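Local coordinates for glycosylation Associate Protein 1 (Streptococcus agalactiae serotype V, PDB 6OYC), which probably works with its Gap2 and Gap3 partners in the accessory Sec system, which exports glycosylated surface proteins, and has a glycosyltransferase-like GT-B fold, at residues 31-37 / 254-259; 303-309 / 440-446; 22-26 / 357-361. One frame throughout, in Å; residues are numbered along the deposited sequence.

Overall arrangement
From the N terminus, the loop after strand 2-5 first supplies residues 22-26. Their partner, 357-361, comes more than 300 residues later, so contact 3 closes the longest loop. Contact 1 lies within that loop and joins the start of helix 33-43 to the end of strand 250-255, inside the first parallel-sheet domain. Contact 2 follows contact 1 in series. It joins the linker after strand 297-299 to helix 436-445, and its loop crosses that of contact 3. Contact 3 joins the two parallel-sheet domains, and contact 2 packs the linker between them on a helix of the second. Contacts 1 and 2 touch: Asn36 ND2 probably donates to Phe303 O, 2.7 Å away.

Contact 1 of 3, residues 31-37 / 254-259; sequences FDDTINQ and SVFSER
Asp33 and Arg259 form an end-on, two-pronged salt bridge. Arg259 NH1 donates to Asp33 OD1 at 2.8 Å, and Arg259 NH2 donates to Asp33 OD2 at 2.9 Å. Both bonds are nearly straight and lie close to the guanidinium plane. Each carboxylate oxygen is met on its syn side but well out of the carboxylate plane, since the two flat groups are tilted 28° apart. Ser254 OG takes the anti lone pair of Asp33 OD2 at 2.6 Å. That oxygen therefore has two donors. Ser254 OG in turn accepts from Gln37 NE2 at 2.8 Å, so the serine hydroxyl relays between two side chains one helical turn apart. Ser254 has OG anti to its backbone N (chi1 180°), which places the hydroxyl where both Asp33 OD2 and Gln37 NE2 can meet it. Arg259 has a further anchor, as its NE donates to Phe234 O.

Asp32 is the N-cap of helix 33-43. Its OD1 accepts from Ile35 N at 3.3 Å and, weakly, from Thr34 N. Asp32 OD2 and Arg259 NH1 are opposite charges near each other, 4.1 Å apart. A water donates to Asp32 OD2 and accepts from that NH1, bridging the gap. The positive guanidinium would probably favour the ionised form of Asp33.

Outward from the charges, the Phe256 ring packs against the first turn. Asp33 N sits over the centre of one ring face, and Asp32 CB lies 3.8 Å from Phe256 CE2. Glu258 N lies over the opposite face, nearer the rim.

The arrangement is a capped helix start held by a salt bridge at the C-terminal end of a parallel strand. It lies within the Rossmann-like domain expected of the GT-B clan, where the strand ends commonly line the cleft.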
loop_
_atom_site.group_PDB
_atom_site.type_symbol
_atom_site.label_atom_id
_atom_site.label_comp_id
_atom_site.label_asym_id
_atom_site.label_seq_id
_atom_site.Cartn_x
_atom_site.Cartn_y
_atom_site.Cartn_z
ATOM N N PHE A 31 -0.933 -0.427 -2.514
ATOM C CA PHE A 31 -1.397 -0.217 -3.883
ATOM C C PHE A 31 -2.186 1.088 -4.006
ATOM O O PHE A 31 -3.080 1.359 -3.202
ATOM C CB PHE A 31 -2.265 -1.409 -4.306
ATOM C CG PHE A 31 -2.841 -1.279 -5.680
ATOM C CD1 PHE A 31 -2.102 -1.667 -6.792
ATOM C CD2 PHE A 31 -4.097 -0.720 -5.868
ATOM C CE1 PHE A 31 -2.617 -1.521 -8.071
ATOM C CE2 PHE A 31 -4.622 -0.573 -7.145
ATOM C CZ PHE A 31 -3.879 -0.979 -8.250
ATOM N N ASP A 32 -1.850 1.913 -4.998
ATOM C CA ASP A 32 -2.568 3.179 -5.134
ATOM C C ASP A 32 -2.614 3.584 -6.601
ATOM O O ASP A 32 -2.221 2.818 -7.487
ATOM C CB ASP A 32 -1.945 4.263 -4.249
ATOM C CG ASP A 32 -0.600 4.767 -4.769
ATOM O OD1 ASP A 32 -0.110 4.289 -5.812
ATOM O OD2 ASP A 32 -0.019 5.661 -4.116
ATOM N N ASP A 33 -3.058 4.826 -6.843
ATOM C CA ASP A 33 -3.272 5.303 -8.206
ATOM C C ASP A 33 -1.981 5.336 -9.017
ATOM O O ASP A 33 -2.001 5.065 -10.226
ATOM C CB ASP A 33 -3.955 6.680 -8.176
ATOM C CG ASP A 33 -3.212 7.705 -7.300
ATOM O OD1 ASP A 33 -2.649 7.304 -6.249
ATOM O OD2 ASP A 33 -3.201 8.915 -7.664
ATOM N N THR A 34 -0.847 5.648 -8.390
ATOM C CA THR A 34 0.394 5.682 -9.155
ATOM C C THR A 34 0.759 4.299 -9.672
ATOM O O THR A 34 1.163 4.151 -10.832
ATOM C CB THR A 34 1.527 6.244 -8.306
ATOM O OG1 THR A 34 1.162 7.536 -7.818
ATOM C CG2 THR A 34 2.824 6.344 -9.133
ATOM N N ILE A 35 0.642 3.273 -8.821
ATOM C CA ILE A 35 0.921 1.906 -9.266
ATOM C C ILE A 35 0.005 1.547 -10.424
ATOM O O ILE A 35 0.444 1.057 -11.473
ATOM C CB ILE A 35 0.745 0.907 -8.105
ATOM C CG1 ILE A 35 1.621 1.274 -6.895
ATOM C CG2 ILE A 35 0.927 -0.534 -8.622
ATOM C CD1 ILE A 35 3.063 0.983 -7.083
ATOM N N ASN A 36 -1.289 1.777 -10.237
ATOM C CA ASN A 36 -2.258 1.426 -11.259
ATOM C C ASN A 36 -1.947 2.135 -12.574
ATOM O O ASN A 36 -1.970 1.513 -13.644
ATOM C CB ASN A 36 -3.653 1.772 -10.748
ATOM C CG ASN A 36 -4.675 1.762 -11.837
ATOM O OD1 ASN A 36 -4.839 2.753 -12.559
ATOM N ND2 ASN A 36 -5.354 0.630 -11.993
ATOM N N GLN A 37 -1.603 3.429 -12.503
ATOM C CA GLN A 37 -1.388 4.209 -13.716
ATOM C C GLN A 37 -0.071 3.855 -14.386
ATOM O O GLN A 37 0.012 3.823 -15.618
ATOM C CB GLN A 37 -1.449 5.707 -13.401
ATOM C CG GLN A 37 -2.871 6.157 -13.096
ATOM C CD GLN A 37 -2.950 7.410 -12.253
ATOM O OE1 GLN A 37 -1.996 8.191 -12.181
ATOM N NE2 GLN A 37 -4.101 7.619 -11.620
ATOM N N SER A 254 -3.687 13.501 -10.455
ATOM C CA SER A 254 -4.377 12.255 -10.118
ATOM C C SER A 254 -4.969 12.359 -8.717
ATOM O O SER A 254 -4.240 12.558 -7.739
ATOM C CB SER A 254 -3.440 11.048 -10.213
ATOM O OG SER A 254 -4.141 9.849 -9.876
ATOM N N VAL A 255 -6.283 12.216 -8.626
ATOM C CA VAL A 255 -7.023 12.314 -7.377
ATOM C C VAL A 255 -7.429 10.895 -6.960
ATOM O O VAL A 255 -8.069 10.169 -7.731
ATOM C CB VAL A 255 -8.249 13.230 -7.537
ATOM C CG1 VAL A 255 -9.211 13.093 -6.343
ATOM C CG2 VAL A 255 -7.823 14.666 -7.731
ATOM N N PHE A 256 -7.062 10.502 -5.740
ATOM C CA PHE A 256 -7.277 9.144 -5.247
ATOM C C PHE A 256 -8.010 9.219 -3.916
ATOM O O PHE A 256 -7.479 9.761 -2.937
ATOM C CB PHE A 256 -5.944 8.411 -5.095
ATOM C CG PHE A 256 -6.093 6.937 -4.849
ATOM C CD1 PHE A 256 -6.829 6.144 -5.726
ATOM C CD2 PHE A 256 -5.493 6.336 -3.744
ATOM C CE1 PHE A 256 -6.956 4.775 -5.513
ATOM C CE2 PHE A 256 -5.625 4.958 -3.514
ATOM C CZ PHE A 256 -6.355 4.179 -4.400
ATOM N N SER A 257 -9.222 8.669 -3.877
ATOM C CA SER A 257 -10.115 8.896 -2.741
ATOM C C SER A 257 -9.519 8.430 -1.405
ATOM O O SER A 257 -9.817 9.025 -0.364
ATOM C CB SER A 257 -11.451 8.204 -2.996
ATOM O OG SER A 257 -11.271 6.800 -3.139
ATOM N N GLU A 258 -8.685 7.377 -1.396
ATOM C CA GLU A 258 -8.112 6.935 -0.123
ATOM C C GLU A 258 -7.154 7.976 0.456
ATOM O O GLU A 258 -7.025 8.079 1.675
ATOM C CB GLU A 258 -7.398 5.596 -0.301
ATOM C CG GLU A 258 -6.729 5.036 0.965
ATOM C CD GLU A 258 -5.710 3.916 0.670
ATOM O OE1 GLU A 258 -5.889 2.784 1.185
ATOM O OE2 GLU A 258 -4.728 4.161 -0.076
ATOM N N ARG A 259 -6.488 8.755 -0.401
ATOM C CA ARG A 259 -5.513 9.780 -0.030
ATOM C C ARG A 259 -6.107 11.182 0.027
ATOM O O ARG A 259 -5.730 11.979 0.881
ATOM C CB ARG A 259 -4.361 9.791 -1.035
ATOM C CG ARG A 259 -3.312 10.859 -0.803
ATOM C CD ARG A 259 -2.210 10.787 -1.868
ATOM N NE ARG A 259 -2.706 11.149 -3.196
ATOM C CZ ARG A 259 -2.797 10.303 -4.222
ATOM N NH1 ARG A 259 -2.408 9.034 -4.087
ATOM N NH2 ARG A 259 -3.269 10.727 -5.390
HETATM O O HOH W 1 -1.355 7.403 -1.938
#

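Contact 2 of 3, residues 303-309 / 440-446; sequences FDTRLAL and IAGISSG
Ser444 and Asp304 share the hydrogen bond that joins the loop to the helix. Asp304 N donates to Ser444 OG at 2.8 Å, with an angle of 164°. The same hydroxyl donates back to Ile440 O, also at 2.8 Å, so its proton is spent within the helix. With chi1 at -68°, Ser444 OG lies beside its own backbone N, and the two reach Ile440 O from opposite faces of the carbonyl plane. A water adds a second polar link by donating to both Leu307 O and Ser444 O.

The turn from Asp304 to Leu307 is held by the Asp304 carboxylate. Asp304 OD1 accepts from Arg306 N in an Asx turn, and Arg306 grips the carboxylate side-on through NE and NH2. Tyr437 OH also bonds Asp304 OD2, and Glu414 pairs with Arg306.

Apolar contacts flank the serine. Ile443 CD1 meets the Phe303 ring obliquely, 3.7 Å from its CE1. Leu307 packs on Ala441 and Ser444, its CD1 3.9 Å from Ala441 CB. Farther on, Leu309 CA approaches Ser445 O at 3.6 Å in a CA-H...O contact.

The loop leads from strand 297-299 to strand 318-323 and runs beside the C-terminal end of helix 436-445. Helix 484-502 packs on Phe303 and Leu309, and helix 414-420 on Arg306 and Leu307.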
loop_
_atom_site.group_PDB
_atom_site.type_symbol
_atom_site.label_atom_id
_atom_site.label_comp_id
_atom_site.label_asym_id
_atom_site.label_seq_id
_atom_site.Cartn_x
_atom_site.Cartn_y
_atom_site.Cartn_z
ATOM N N PHE A 303 -7.819 -0.876 -11.014
ATOM C CA PHE A 303 -7.505 -2.297 -11.153
ATOM C C PHE A 303 -6.090 -2.624 -10.691
ATOM O O PHE A 303 -5.142 -1.872 -10.946
ATOM C CB PHE A 303 -7.645 -2.740 -12.609
ATOM C CG PHE A 303 -9.030 -2.637 -13.144
ATOM C CD1 PHE A 303 -10.005 -3.552 -12.760
ATOM C CD2 PHE A 303 -9.363 -1.635 -14.057
ATOM C CE1 PHE A 303 -11.300 -3.457 -13.265
ATOM C CE2 PHE A 303 -10.641 -1.538 -14.572
ATOM C CZ PHE A 303 -11.617 -2.453 -14.177
ATOM N N ASP A 304 -5.945 -3.780 -10.042
ATOM C CA ASP A 304 -4.651 -4.349 -9.656
ATOM C C ASP A 304 -4.507 -5.684 -10.376
ATOM O O ASP A 304 -5.069 -6.694 -9.942
ATOM C CB ASP A 304 -4.539 -4.537 -8.144
ATOM C CG ASP A 304 -3.208 -5.184 -7.722
ATOM O OD1 ASP A 304 -2.316 -5.394 -8.584
ATOM O OD2 ASP A 304 -3.053 -5.477 -6.520
ATOM N N THR A 305 -3.726 -5.701 -11.453
ATOM C CA THR A 305 -3.693 -6.878 -12.313
ATOM C C THR A 305 -2.778 -7.987 -11.808
ATOM O O THR A 305 -2.648 -9.004 -12.489
ATOM C CB THR A 305 -3.278 -6.473 -13.722
ATOM O OG1 THR A 305 -2.129 -5.626 -13.642
ATOM C CG2 THR A 305 -4.433 -5.703 -14.425
ATOM N N ARG A 306 -2.146 -7.837 -10.642
ATOM C CA ARG A 306 -1.497 -8.987 -10.023
ATOM C C ARG A 306 -2.492 -10.079 -9.627
ATOM O O ARG A 306 -2.069 -11.201 -9.332
ATOM C CB ARG A 306 -0.705 -8.561 -8.779
ATOM C CG ARG A 306 0.401 -7.522 -9.018
ATOM C CD ARG A 306 0.977 -6.987 -7.699
ATOM N NE ARG A 306 -0.012 -6.254 -6.911
ATOM C CZ ARG A 306 0.150 -5.913 -5.633
ATOM N NH1 ARG A 306 1.271 -6.237 -5.005
ATOM N NH2 ARG A 306 -0.813 -5.267 -4.981
ATOM N N LEU A 307 -3.787 -9.771 -9.557
ATOM C CA LEU A 307 -4.776 -10.777 -9.174
ATOM C C LEU A 307 -4.973 -11.789 -10.304
ATOM O O LEU A 307 -5.046 -11.421 -11.481
ATOM C CB LEU A 307 -6.119 -10.113 -8.844
ATOM C CG LEU A 307 -6.392 -9.513 -7.460
ATOM C CD1 LEU A 307 -6.438 -10.591 -6.360
ATOM C CD2 LEU A 307 -5.373 -8.413 -7.126
ATOM N N ALA A 308 -5.051 -13.067 -9.946
ATOM C CA ALA A 308 -5.437 -14.091 -10.910
ATOM C C ALA A 308 -6.945 -14.067 -11.132
ATOM O O ALA A 308 -7.723 -13.756 -10.224
ATOM C CB ALA A 308 -5.010 -15.479 -10.439
ATOM N N LEU A 309 -7.357 -14.382 -12.355
ATOM C CA LEU A 309 -8.767 -14.392 -12.726
ATOM C C LEU A 309 -9.252 -15.822 -12.900
ATOM O O LEU A 309 -8.653 -16.596 -13.657
ATOM C CB LEU A 309 -8.999 -13.617 -14.020
ATOM C CG LEU A 309 -8.879 -12.099 -13.969
ATOM C CD1 LEU A 309 -7.685 -11.633 -14.775
ATOM C CD2 LEU A 309 -10.154 -11.474 -14.508
ATOM N N ILE A 440 -11.073 -3.771 -4.661
ATOM C CA ILE A 440 -10.215 -3.720 -5.847
ATOM C C ILE A 440 -9.837 -5.120 -6.292
ATOM O O ILE A 440 -9.850 -5.434 -7.488
ATOM C CB ILE A 440 -8.958 -2.876 -5.569
ATOM C CG1 ILE A 440 -9.313 -1.387 -5.494
ATOM C CG2 ILE A 440 -7.891 -3.134 -6.627
ATOM C CD1 ILE A 440 -8.318 -0.594 -4.667
ATOM N N ALA A 441 -9.470 -5.980 -5.336
ATOM C CA ALA A 441 -9.127 -7.354 -5.675
ATOM C C ALA A 441 -10.316 -8.070 -6.314
ATOM O O ALA A 441 -10.143 -8.882 -7.232
ATOM C CB ALA A 441 -8.645 -8.088 -4.422
ATOM N N GLY A 442 -11.529 -7.760 -5.858
ATOM C CA GLY A 442 -12.744 -8.319 -6.423
ATOM C C GLY A 442 -12.926 -8.001 -7.896
ATOM O O GLY A 442 -13.027 -8.923 -8.707
ATOM N N ILE A 443 -12.954 -6.715 -8.264
ATOM C CA ILE A 443 -13.076 -6.353 -9.675
ATOM C C ILE A 443 -11.851 -6.762 -10.478
ATOM O O ILE A 443 -11.918 -6.794 -11.710
ATOM C CB ILE A 443 -13.299 -4.841 -9.897
ATOM C CG1 ILE A 443 -12.041 -4.053 -9.535
ATOM C CG2 ILE A 443 -14.494 -4.310 -9.120
ATOM C CD1 ILE A 443 -12.171 -2.541 -9.784
ATOM N N SER A 444 -10.717 -7.030 -9.822
ATOM C CA SER A 444 -9.514 -7.413 -10.545
ATOM C C SER A 444 -9.448 -8.910 -10.797
ATOM O O SER A 444 -8.724 -9.346 -11.699
ATOM C CB SER A 444 -8.257 -6.977 -9.771
ATOM O OG SER A 444 -8.127 -5.571 -9.730
ATOM N N SER A 445 -10.185 -9.692 -10.011
ATOM C CA SER A 445 -10.172 -11.144 -10.075
ATOM C C SER A 445 -11.447 -11.727 -10.662
ATOM O O SER A 445 -11.483 -12.924 -10.963
ATOM C CB SER A 445 -9.980 -11.721 -8.668
ATOM O OG SER A 445 -11.098 -11.351 -7.876
ATOM N N GLY A 446 -12.486 -10.917 -10.836
ATOM C CA GLY A 446 -13.775 -11.427 -11.217
ATOM C C GLY A 446 -14.543 -12.098 -10.110
ATOM O O GLY A 446 -15.705 -12.444 -10.322
HETATM O O HOH W 2 -6.134 -9.123 -12.740
#

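Contact 3 of 3, residues 22-26 / 357-361; sequences WYFKP and EREFE. With SO4 (sulfate ion), chain K.
The guanidinium of Arg358 is sandwiched between an aromatic ring and a proline. One face lies almost flat on Phe24, with planes 20° apart and Arg358 CZ 4.4 Å from the ring centroid, a cation-pi contact. Pro26 CA lies over the opposite face. The arginine chain is extended from CG to NE and crosses the ring, which puts Arg358 CD over its centre, 3.7 Å from the centroid, in a CH-pi contact. The plane is pinned further by Arg358 NH1, which donates to Phe24 O at 2.9 Å from above the carbonyl plane.

Glu359 meets the ring at its edge, with OE2 3.6 Å from Phe24 CZ. Phe360 adds a looser contact, its CZ 3.9 Å from Tyr23 CD1, the two side chains crossing at about a right angle. Phe109 packs on both of these rings, and Tyr23 OH bonds Gln124.

Arg358 NE also gives a weak hydrogen bond, 2.7 Å, to sulfate O3. Thr27 OG1 binds the same ion, which probably comes from the crystallisation liquor. The contact is a surface bridge between a loop of the first parallel-sheet domain and the start of helix 360-375 in the second, consistent with the interdomain cleft of a GT-B fold.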
loop_
_atom_site.group_PDB
_atom_site.type_symbol
_atom_site.label_atom_id
_atom_site.label_comp_id
_atom_site.label_asym_id
_atom_site.label_seq_id
_atom_site.Cartn_x
_atom_site.Cartn_y
_atom_site.Cartn_z
ATOM N N TRP A 22 7.153 -5.840 9.332
ATOM C CA TRP A 22 6.559 -6.879 8.501
ATOM C C TRP A 22 5.284 -7.446 9.107
ATOM O O TRP A 22 4.407 -7.924 8.373
ATOM C CB TRP A 22 7.567 -8.000 8.245
ATOM C CG TRP A 22 7.817 -8.975 9.390
ATOM C CD1 TRP A 22 8.907 -8.999 10.220
ATOM C CD2 TRP A 22 6.995 -10.095 9.781
ATOM N NE1 TRP A 22 8.807 -10.042 11.107
ATOM C CE2 TRP A 22 7.648 -10.732 10.858
ATOM C CE3 TRP A 22 5.779 -10.616 9.322
ATOM C CZ2 TRP A 22 7.125 -11.870 11.488
ATOM C CZ3 TRP A 22 5.257 -11.745 9.943
ATOM C CH2 TRP A 22 5.928 -12.359 11.020
ATOM N N TYR A 23 5.157 -7.397 10.426
ATOM C CA TYR A 23 4.013 -7.964 11.120
ATOM C C TYR A 23 3.001 -6.907 11.533
ATOM O O TYR A 23 2.115 -7.200 12.339
ATOM C CB TYR A 23 4.489 -8.728 12.357
ATOM C CG TYR A 23 5.390 -7.903 13.273
ATOM C CD1 TYR A 23 4.855 -7.060 14.243
ATOM C CD2 TYR A 23 6.776 -7.967 13.159
ATOM C CE1 TYR A 23 5.678 -6.304 15.090
ATOM C CE2 TYR A 23 7.614 -7.226 14.000
ATOM C CZ TYR A 23 7.063 -6.403 14.966
ATOM O OH TYR A 23 7.889 -5.666 15.792
ATOM N N PHE A 24 3.132 -5.678 11.037
ATOM C CA PHE A 24 2.315 -4.582 11.547
ATOM C C PHE A 24 2.024 -3.571 10.438
ATOM O O PHE A 24 2.122 -2.356 10.640
ATOM C CB PHE A 24 2.998 -3.901 12.741
ATOM C CG PHE A 24 2.047 -3.385 13.777
ATOM C CD1 PHE A 24 1.022 -4.187 14.258
ATOM C CD2 PHE A 24 2.163 -2.094 14.255
ATOM C CE1 PHE A 24 0.134 -3.718 15.216
ATOM C CE2 PHE A 24 1.274 -1.613 15.214
ATOM C CZ PHE A 24 0.256 -2.433 15.691
ATOM N N LYS A 25 1.684 -4.057 9.255
ATOM C CA LYS A 25 1.460 -3.155 8.126
ATOM C C LYS A 25 0.159 -2.368 8.312
ATOM O O LYS A 25 -0.871 -2.959 8.629
ATOM C CB LYS A 25 1.418 -3.949 6.828
ATOM C CG LYS A 25 1.150 -3.121 5.569
ATOM C CD LYS A 25 0.766 -4.062 4.422
ATOM C CE LYS A 25 -0.042 -3.369 3.332
ATOM N NZ LYS A 25 -1.284 -2.741 3.852
ATOM N N PRO A 26 0.171 -1.044 8.143
ATOM C CA PRO A 26 -1.092 -0.295 8.083
ATOM C C PRO A 26 -1.880 -0.675 6.838
ATOM O O PRO A 26 -1.309 -0.969 5.781
ATOM C CB PRO A 26 -0.648 1.176 8.023
ATOM C CG PRO A 26 0.817 1.191 8.304
ATOM C CD PRO A 26 1.342 -0.170 7.933
ATOM N N GLU A 357 -7.209 -6.521 10.884
ATOM C CA GLU A 357 -6.788 -5.721 12.028
ATOM C C GLU A 357 -5.385 -6.122 12.465
ATOM O O GLU A 357 -5.148 -7.280 12.824
ATOM C CB GLU A 357 -7.766 -5.888 13.189
ATOM C CG GLU A 357 -7.325 -5.113 14.429
ATOM C CD GLU A 357 -6.958 -3.656 14.109
ATOM O OE1 GLU A 357 -7.719 -2.978 13.399
ATOM O OE2 GLU A 357 -5.899 -3.176 14.563
ATOM N N ARG A 358 -4.457 -5.164 12.460
ATOM C CA ARG A 358 -3.073 -5.474 12.813
ATOM C C ARG A 358 -2.855 -5.547 14.325
ATOM O O ARG A 358 -1.942 -6.249 14.778
ATOM C CB ARG A 358 -2.129 -4.450 12.181
ATOM C CG ARG A 358 -2.240 -3.048 12.701
ATOM C CD ARG A 358 -1.208 -2.155 12.012
ATOM N NE ARG A 358 -1.415 -0.757 12.350
ATOM C CZ ARG A 358 -0.522 0.217 12.175
ATOM N NH1 ARG A 358 0.673 -0.042 11.651
ATOM N NH2 ARG A 358 -0.829 1.455 12.531
ATOM N N GLU A 359 -3.679 -4.859 15.112
ATOM C CA GLU A 359 -3.525 -4.891 16.561
ATOM C C GLU A 359 -3.745 -6.305 17.081
ATOM O O GLU A 359 -4.762 -6.945 16.788
ATOM C CB GLU A 359 -4.499 -3.919 17.237
ATOM C CG GLU A 359 -4.150 -2.426 17.106
ATOM C CD GLU A 359 -2.830 -2.038 17.788
ATOM O OE1 GLU A 359 -2.214 -2.886 18.483
ATOM O OE2 GLU A 359 -2.398 -0.874 17.622
ATOM N N PHE A 360 -2.785 -6.791 17.866
ATOM C CA PHE A 360 -2.793 -8.199 18.234
ATOM C C PHE A 360 -3.994 -8.526 19.114
ATOM O O PHE A 360 -4.781 -9.424 18.794
ATOM C CB PHE A 360 -1.471 -8.576 18.914
ATOM C CG PHE A 360 -0.266 -8.653 17.956
ATOM C CD1 PHE A 360 -0.297 -8.065 16.696
ATOM C CD2 PHE A 360 0.901 -9.308 18.334
ATOM C CE1 PHE A 360 0.801 -8.139 15.843
ATOM C CE2 PHE A 360 2.009 -9.382 17.481
ATOM C CZ PHE A 360 1.954 -8.799 16.239
ATOM N N GLU A 361 -4.199 -7.768 20.191
ATOM C CA GLU A 361 -5.221 -8.174 21.154
ATOM C C GLU A 361 -6.634 -7.983 20.603
ATOM O O GLU A 361 -7.523 -8.798 20.877
ATOM C CB GLU A 361 -5.030 -7.442 22.478
ATOM C CG GLU A 361 -4.313 -8.316 23.517
ATOM C CD GLU A 361 -5.179 -9.456 24.057
ATOM O OE1 GLU A 361 -5.192 -10.545 23.444
ATOM O OE2 GLU A 361 -5.833 -9.273 25.105
HETATM S S SO4 K . -4.555 1.065 10.872
HETATM O O1 SO4 K . -4.508 0.266 9.651
HETATM O O2 SO4 K . -4.021 2.410 10.617
HETATM O O3 SO4 K . -3.799 0.363 11.907
HETATM O O4 SO4 K . -5.946 1.192 11.320
#